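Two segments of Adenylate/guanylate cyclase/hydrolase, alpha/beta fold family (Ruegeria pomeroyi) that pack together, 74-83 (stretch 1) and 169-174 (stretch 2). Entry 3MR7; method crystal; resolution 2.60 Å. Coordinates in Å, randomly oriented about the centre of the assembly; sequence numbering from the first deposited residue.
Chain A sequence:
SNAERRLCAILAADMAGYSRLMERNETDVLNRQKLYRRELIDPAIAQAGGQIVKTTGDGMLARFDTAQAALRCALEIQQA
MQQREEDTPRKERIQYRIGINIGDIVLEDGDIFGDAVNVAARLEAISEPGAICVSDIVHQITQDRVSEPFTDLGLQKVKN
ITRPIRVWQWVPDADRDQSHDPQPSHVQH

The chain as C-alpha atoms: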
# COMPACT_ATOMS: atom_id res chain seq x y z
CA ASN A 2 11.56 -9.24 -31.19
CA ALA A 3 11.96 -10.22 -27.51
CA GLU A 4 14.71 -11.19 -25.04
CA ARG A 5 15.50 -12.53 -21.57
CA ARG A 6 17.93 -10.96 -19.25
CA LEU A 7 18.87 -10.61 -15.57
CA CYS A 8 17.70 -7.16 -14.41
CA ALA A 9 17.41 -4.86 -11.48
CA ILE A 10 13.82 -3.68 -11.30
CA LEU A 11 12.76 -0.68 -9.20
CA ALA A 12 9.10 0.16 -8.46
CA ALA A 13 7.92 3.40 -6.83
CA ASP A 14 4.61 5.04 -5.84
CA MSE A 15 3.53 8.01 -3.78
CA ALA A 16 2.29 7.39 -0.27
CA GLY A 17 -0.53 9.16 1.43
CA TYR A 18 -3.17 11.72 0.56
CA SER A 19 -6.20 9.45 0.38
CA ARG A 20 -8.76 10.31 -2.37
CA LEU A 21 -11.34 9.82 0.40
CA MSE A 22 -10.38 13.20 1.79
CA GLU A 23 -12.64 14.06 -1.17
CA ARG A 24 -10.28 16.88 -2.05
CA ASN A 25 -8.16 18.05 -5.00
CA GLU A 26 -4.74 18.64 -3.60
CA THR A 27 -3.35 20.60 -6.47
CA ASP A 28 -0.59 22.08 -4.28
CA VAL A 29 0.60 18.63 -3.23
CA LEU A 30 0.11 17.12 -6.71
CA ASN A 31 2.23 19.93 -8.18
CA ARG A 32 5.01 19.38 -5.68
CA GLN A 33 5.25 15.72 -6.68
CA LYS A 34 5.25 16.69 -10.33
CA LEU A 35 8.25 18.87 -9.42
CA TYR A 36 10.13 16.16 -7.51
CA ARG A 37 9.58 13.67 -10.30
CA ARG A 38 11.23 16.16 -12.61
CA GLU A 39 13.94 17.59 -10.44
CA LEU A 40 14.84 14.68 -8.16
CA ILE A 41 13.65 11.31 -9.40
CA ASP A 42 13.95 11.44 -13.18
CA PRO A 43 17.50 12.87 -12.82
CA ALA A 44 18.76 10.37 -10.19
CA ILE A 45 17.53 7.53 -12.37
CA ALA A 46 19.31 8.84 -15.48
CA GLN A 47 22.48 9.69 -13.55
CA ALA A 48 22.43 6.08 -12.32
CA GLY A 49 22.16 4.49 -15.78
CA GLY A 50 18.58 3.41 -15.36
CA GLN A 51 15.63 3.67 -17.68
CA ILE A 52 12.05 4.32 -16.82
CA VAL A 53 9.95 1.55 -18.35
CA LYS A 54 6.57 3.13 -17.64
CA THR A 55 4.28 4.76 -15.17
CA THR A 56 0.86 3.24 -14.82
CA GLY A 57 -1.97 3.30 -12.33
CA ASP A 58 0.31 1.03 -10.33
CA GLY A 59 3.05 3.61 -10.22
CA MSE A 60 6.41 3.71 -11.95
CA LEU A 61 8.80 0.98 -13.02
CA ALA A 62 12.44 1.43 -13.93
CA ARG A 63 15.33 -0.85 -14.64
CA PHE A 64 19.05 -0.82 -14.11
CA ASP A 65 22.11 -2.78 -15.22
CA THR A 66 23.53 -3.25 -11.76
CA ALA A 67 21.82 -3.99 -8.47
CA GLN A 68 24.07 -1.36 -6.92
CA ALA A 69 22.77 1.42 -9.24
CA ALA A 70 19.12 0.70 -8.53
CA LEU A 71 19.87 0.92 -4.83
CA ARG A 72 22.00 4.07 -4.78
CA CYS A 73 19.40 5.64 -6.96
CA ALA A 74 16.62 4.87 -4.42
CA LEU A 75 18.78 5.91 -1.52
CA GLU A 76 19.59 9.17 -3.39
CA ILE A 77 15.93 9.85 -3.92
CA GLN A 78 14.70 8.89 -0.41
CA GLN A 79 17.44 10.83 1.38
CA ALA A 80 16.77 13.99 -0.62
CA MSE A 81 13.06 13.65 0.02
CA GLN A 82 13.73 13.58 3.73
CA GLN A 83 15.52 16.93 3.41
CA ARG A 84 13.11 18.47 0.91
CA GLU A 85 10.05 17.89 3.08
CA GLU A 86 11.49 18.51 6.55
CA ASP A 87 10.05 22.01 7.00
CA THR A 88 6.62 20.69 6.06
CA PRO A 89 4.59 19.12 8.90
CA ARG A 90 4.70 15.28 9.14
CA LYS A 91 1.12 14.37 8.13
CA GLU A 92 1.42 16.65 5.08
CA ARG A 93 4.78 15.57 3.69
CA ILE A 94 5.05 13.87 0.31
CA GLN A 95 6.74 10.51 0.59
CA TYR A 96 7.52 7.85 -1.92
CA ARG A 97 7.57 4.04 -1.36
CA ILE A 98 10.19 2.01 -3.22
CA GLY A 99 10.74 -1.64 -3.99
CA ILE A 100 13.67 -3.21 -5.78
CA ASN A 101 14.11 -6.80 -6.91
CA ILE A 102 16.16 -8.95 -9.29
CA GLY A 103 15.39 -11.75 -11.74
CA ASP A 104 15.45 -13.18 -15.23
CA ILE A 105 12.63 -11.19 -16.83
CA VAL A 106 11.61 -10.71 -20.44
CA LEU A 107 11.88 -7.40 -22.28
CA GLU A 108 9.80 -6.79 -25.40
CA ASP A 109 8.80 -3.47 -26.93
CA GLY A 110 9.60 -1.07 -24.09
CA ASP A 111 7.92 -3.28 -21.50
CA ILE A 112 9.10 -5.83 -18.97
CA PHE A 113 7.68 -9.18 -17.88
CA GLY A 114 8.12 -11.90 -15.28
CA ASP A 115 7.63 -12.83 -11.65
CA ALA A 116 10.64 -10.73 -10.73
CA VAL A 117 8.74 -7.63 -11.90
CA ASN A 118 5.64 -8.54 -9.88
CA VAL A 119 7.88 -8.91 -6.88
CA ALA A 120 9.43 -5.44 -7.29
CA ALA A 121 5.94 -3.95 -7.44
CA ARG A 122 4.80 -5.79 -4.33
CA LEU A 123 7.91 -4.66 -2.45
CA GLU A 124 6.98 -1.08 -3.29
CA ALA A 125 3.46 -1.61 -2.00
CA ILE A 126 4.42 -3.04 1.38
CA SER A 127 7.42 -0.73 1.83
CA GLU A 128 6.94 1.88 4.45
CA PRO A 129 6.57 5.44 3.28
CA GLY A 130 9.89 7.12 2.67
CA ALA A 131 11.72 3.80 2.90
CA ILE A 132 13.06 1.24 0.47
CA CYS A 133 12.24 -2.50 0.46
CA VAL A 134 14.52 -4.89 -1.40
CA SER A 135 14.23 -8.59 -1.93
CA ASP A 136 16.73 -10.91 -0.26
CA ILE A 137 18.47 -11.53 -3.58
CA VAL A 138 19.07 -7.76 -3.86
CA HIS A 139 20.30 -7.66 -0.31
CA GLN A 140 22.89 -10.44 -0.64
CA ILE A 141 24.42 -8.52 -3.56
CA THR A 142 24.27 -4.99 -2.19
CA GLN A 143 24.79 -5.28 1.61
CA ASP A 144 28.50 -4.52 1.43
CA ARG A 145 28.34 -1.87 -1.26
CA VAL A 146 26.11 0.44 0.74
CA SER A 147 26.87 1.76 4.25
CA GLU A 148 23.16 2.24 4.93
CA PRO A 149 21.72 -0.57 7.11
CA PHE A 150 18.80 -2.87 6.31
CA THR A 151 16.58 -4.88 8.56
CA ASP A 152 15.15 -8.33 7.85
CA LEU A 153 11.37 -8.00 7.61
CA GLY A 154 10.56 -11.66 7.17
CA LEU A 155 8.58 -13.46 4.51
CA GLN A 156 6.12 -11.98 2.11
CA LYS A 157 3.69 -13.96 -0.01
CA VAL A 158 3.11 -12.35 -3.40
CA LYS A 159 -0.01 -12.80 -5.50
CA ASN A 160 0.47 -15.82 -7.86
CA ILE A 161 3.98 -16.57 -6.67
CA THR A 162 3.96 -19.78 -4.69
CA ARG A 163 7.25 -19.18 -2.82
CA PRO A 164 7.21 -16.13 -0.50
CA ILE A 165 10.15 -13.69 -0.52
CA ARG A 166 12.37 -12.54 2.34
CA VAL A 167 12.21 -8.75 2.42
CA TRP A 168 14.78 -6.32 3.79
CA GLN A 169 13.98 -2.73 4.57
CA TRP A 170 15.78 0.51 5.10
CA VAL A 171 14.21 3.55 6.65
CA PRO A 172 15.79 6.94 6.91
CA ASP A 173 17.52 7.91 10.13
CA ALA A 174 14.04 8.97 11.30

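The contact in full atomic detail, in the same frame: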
# COMPACT_ATOMS: atom_id res chain seq x y z
N ALA A 74 17.70 4.78 -5.42
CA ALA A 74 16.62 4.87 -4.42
C ALA A 74 17.07 5.57 -3.13
O ALA A 74 16.33 6.32 -2.51
CB ALA A 74 16.05 3.47 -4.08
N LEU A 75 18.29 5.29 -2.71
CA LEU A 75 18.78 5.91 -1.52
C LEU A 75 18.94 7.42 -1.77
O LEU A 75 18.65 8.22 -0.90
CB LEU A 75 20.09 5.26 -1.12
CG LEU A 75 19.90 3.94 -0.37
CD1 LEU A 75 21.23 3.25 -0.23
CD2 LEU A 75 19.30 4.20 1.01
N GLU A 76 19.38 7.78 -2.98
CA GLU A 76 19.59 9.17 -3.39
C GLU A 76 18.29 9.94 -3.33
O GLU A 76 18.20 11.03 -2.74
CB GLU A 76 20.13 9.24 -4.81
CG GLU A 76 20.64 10.62 -5.22
CD GLU A 76 21.00 10.74 -6.72
OE1 GLU A 76 21.35 9.71 -7.36
OE2 GLU A 76 20.95 11.87 -7.26
N ILE A 77 17.28 9.35 -3.97
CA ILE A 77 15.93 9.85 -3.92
C ILE A 77 15.33 9.99 -2.50
O ILE A 77 14.88 11.06 -2.13
CB ILE A 77 15.03 8.96 -4.76
CG1 ILE A 77 15.51 8.99 -6.21
CG2 ILE A 77 13.56 9.41 -4.65
CD1 ILE A 77 14.68 8.15 -7.15
N GLN A 78 15.31 8.90 -1.73
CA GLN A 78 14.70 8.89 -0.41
C GLN A 78 15.40 9.81 0.58
O GLN A 78 14.75 10.48 1.37
CB GLN A 78 14.64 7.47 0.13
CG GLN A 78 13.76 6.56 -0.67
CD GLN A 78 12.33 7.08 -0.74
OE1 GLN A 78 12.08 8.22 -1.16
NE2 GLN A 78 11.36 6.24 -0.32
N GLN A 79 16.72 9.88 0.53
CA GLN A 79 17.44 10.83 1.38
C GLN A 79 17.22 12.31 1.03
O GLN A 79 17.26 13.18 1.92
CB GLN A 79 18.93 10.53 1.38
CG GLN A 79 19.29 9.22 2.05
CD GLN A 79 20.65 8.74 1.61
OE1 GLN A 79 21.30 9.37 0.77
NE2 GLN A 79 21.09 7.63 2.17
N ALA A 80 16.99 12.61 -0.25
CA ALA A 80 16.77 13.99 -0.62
C ALA A 80 15.34 14.36 -0.21
O ALA A 80 15.05 15.50 0.18
CB ALA A 80 16.97 14.18 -2.10
N MSE A 81 14.45 13.39 -0.28
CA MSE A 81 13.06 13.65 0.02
C MSE A 81 12.91 13.92 1.49
O MSE A 81 12.04 14.69 1.88
CB MSE A 81 12.16 12.50 -0.41
CG MSE A 81 12.01 12.43 -1.92
SE MSE A 81 10.89 13.90 -2.59
CE MSE A 81 9.15 13.21 -2.01
N GLN A 82 13.76 13.28 2.30
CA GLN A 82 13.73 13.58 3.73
C GLN A 82 14.09 15.05 3.97
O GLN A 82 13.45 15.71 4.77
CB GLN A 82 14.64 12.64 4.55
CG GLN A 82 15.05 13.23 5.91
CD GLN A 82 15.59 12.18 6.88
OE1 GLN A 82 16.20 11.19 6.46
NE2 GLN A 82 15.39 12.39 8.17
N GLN A 83 15.10 15.54 3.26
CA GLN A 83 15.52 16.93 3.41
C GLN A 83 14.47 17.87 2.83
O GLN A 83 14.10 18.85 3.47
CB GLN A 83 16.84 17.17 2.69
CG GLN A 83 18.00 16.38 3.22
CD GLN A 83 19.30 16.80 2.57
OE1 GLN A 83 20.39 16.50 3.08
NE2 GLN A 83 19.20 17.52 1.45
N GLN A 169 14.42 -4.11 4.63
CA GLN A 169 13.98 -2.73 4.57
C GLN A 169 14.94 -1.74 5.19
O GLN A 169 15.56 -1.99 6.22
CB GLN A 169 12.62 -2.57 5.24
CG GLN A 169 12.03 -1.18 5.12
CD GLN A 169 10.68 -1.08 5.78
OE1 GLN A 169 10.59 -1.13 7.00
NE2 GLN A 169 9.63 -0.94 4.98
N TRP A 170 15.03 -0.59 4.56
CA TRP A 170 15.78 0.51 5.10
C TRP A 170 14.85 1.68 5.28
O TRP A 170 14.03 1.98 4.40
CB TRP A 170 16.87 0.87 4.12
CG TRP A 170 17.52 2.16 4.43
CD1 TRP A 170 18.62 2.37 5.21
CD2 TRP A 170 17.12 3.44 3.95
NE1 TRP A 170 18.93 3.70 5.25
CE2 TRP A 170 18.02 4.38 4.48
CE3 TRP A 170 16.10 3.87 3.10
CZ2 TRP A 170 17.93 5.72 4.20
CZ3 TRP A 170 16.00 5.18 2.84
CH2 TRP A 170 16.91 6.10 3.39
N VAL A 171 14.93 2.31 6.43
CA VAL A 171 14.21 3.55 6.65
C VAL A 171 15.21 4.61 6.95
O VAL A 171 16.28 4.33 7.45
CB VAL A 171 13.22 3.47 7.82
CG1 VAL A 171 12.37 2.23 7.72
CG2 VAL A 171 13.96 3.52 9.14
N PRO A 172 14.88 5.84 6.62
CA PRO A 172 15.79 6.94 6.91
C PRO A 172 16.00 7.08 8.40
O PRO A 172 15.18 6.59 9.20
CB PRO A 172 15.08 8.16 6.34
CG PRO A 172 13.71 7.68 5.96
CD PRO A 172 13.76 6.24 5.75
N ASP A 173 17.09 7.75 8.75
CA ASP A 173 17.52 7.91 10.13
C ASP A 173 16.36 8.22 11.07
O ASP A 173 16.46 7.97 12.27
CB ASP A 173 18.60 8.99 10.22
CG ASP A 173 19.97 8.51 9.69
OD1 ASP A 173 20.93 8.40 10.49
OD2 ASP A 173 20.10 8.24 8.47
N ALA A 174 15.26 8.74 10.53
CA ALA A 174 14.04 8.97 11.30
C ALA A 174 12.90 8.01 10.93
O ALA A 174 12.55 7.11 11.70
CB ALA A 174 13.59 10.42 11.15

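Residues 74-83 lie within a longer helix, held by i to i+4 backbone hydrogen bonds such as Gln78 N to Ala74 O (2.9 Å) and Gln79 N to Leu75 O (2.9 Å). The side chains that reach stretch 2 come from Leu75, Gln78, Gln79 and Gln82, the 3-1-3 spacing expected when one side of a helix meets a neighbouring segment. No hydrogen bond crosses the contact, which buries 282 Å² in all and rests on packing.

Ala74 points sideways and makes no contact. Leu75 makes the best-defined interaction. Its CA-to-CB bond points sideways, but the side chain, with chi1 m and chi2 t, brings CD2 over one face of the Trp170 indole. Leu75 CD2 lies 3.5 Å from the centroid of the Trp170 six-membered ring and only 5° off the ring normal, a nearly ideal CH-pi placement; the closest atom pair is Leu75 CD2 to Trp170 CE2, at 3.7 Å.

Glu76 and Ile77 lie out of reach of stretch 2. One turn on from Ala74, Gln78 meets the same indole at its edge, with Gln78 CB 3.8 Å from Trp170 CZ3. Here the aliphatic base of the side chain makes the contact, while the end leads away and Gln78 NE2 is hydrogen-bonded elsewhere in the structure. Gln79 adds a looser, oblique approach, its CG 4.1 Å from Trp170 CH2. Trp170 thus receives three helix residues and is the most extensively covered residue in the contact.

Ala80 and Met81, a selenomethionine, make no contact. Gln82 then carries the interface past the strand into the loop. Its extended side chain, t at chi1 and chi2, places OE1 3.2 Å from Pro172 CB, a close van der Waals approach, and NE2 4.0 Å from Ala174 CB. Gln83 lies out of reach, ending the contact within this stretch.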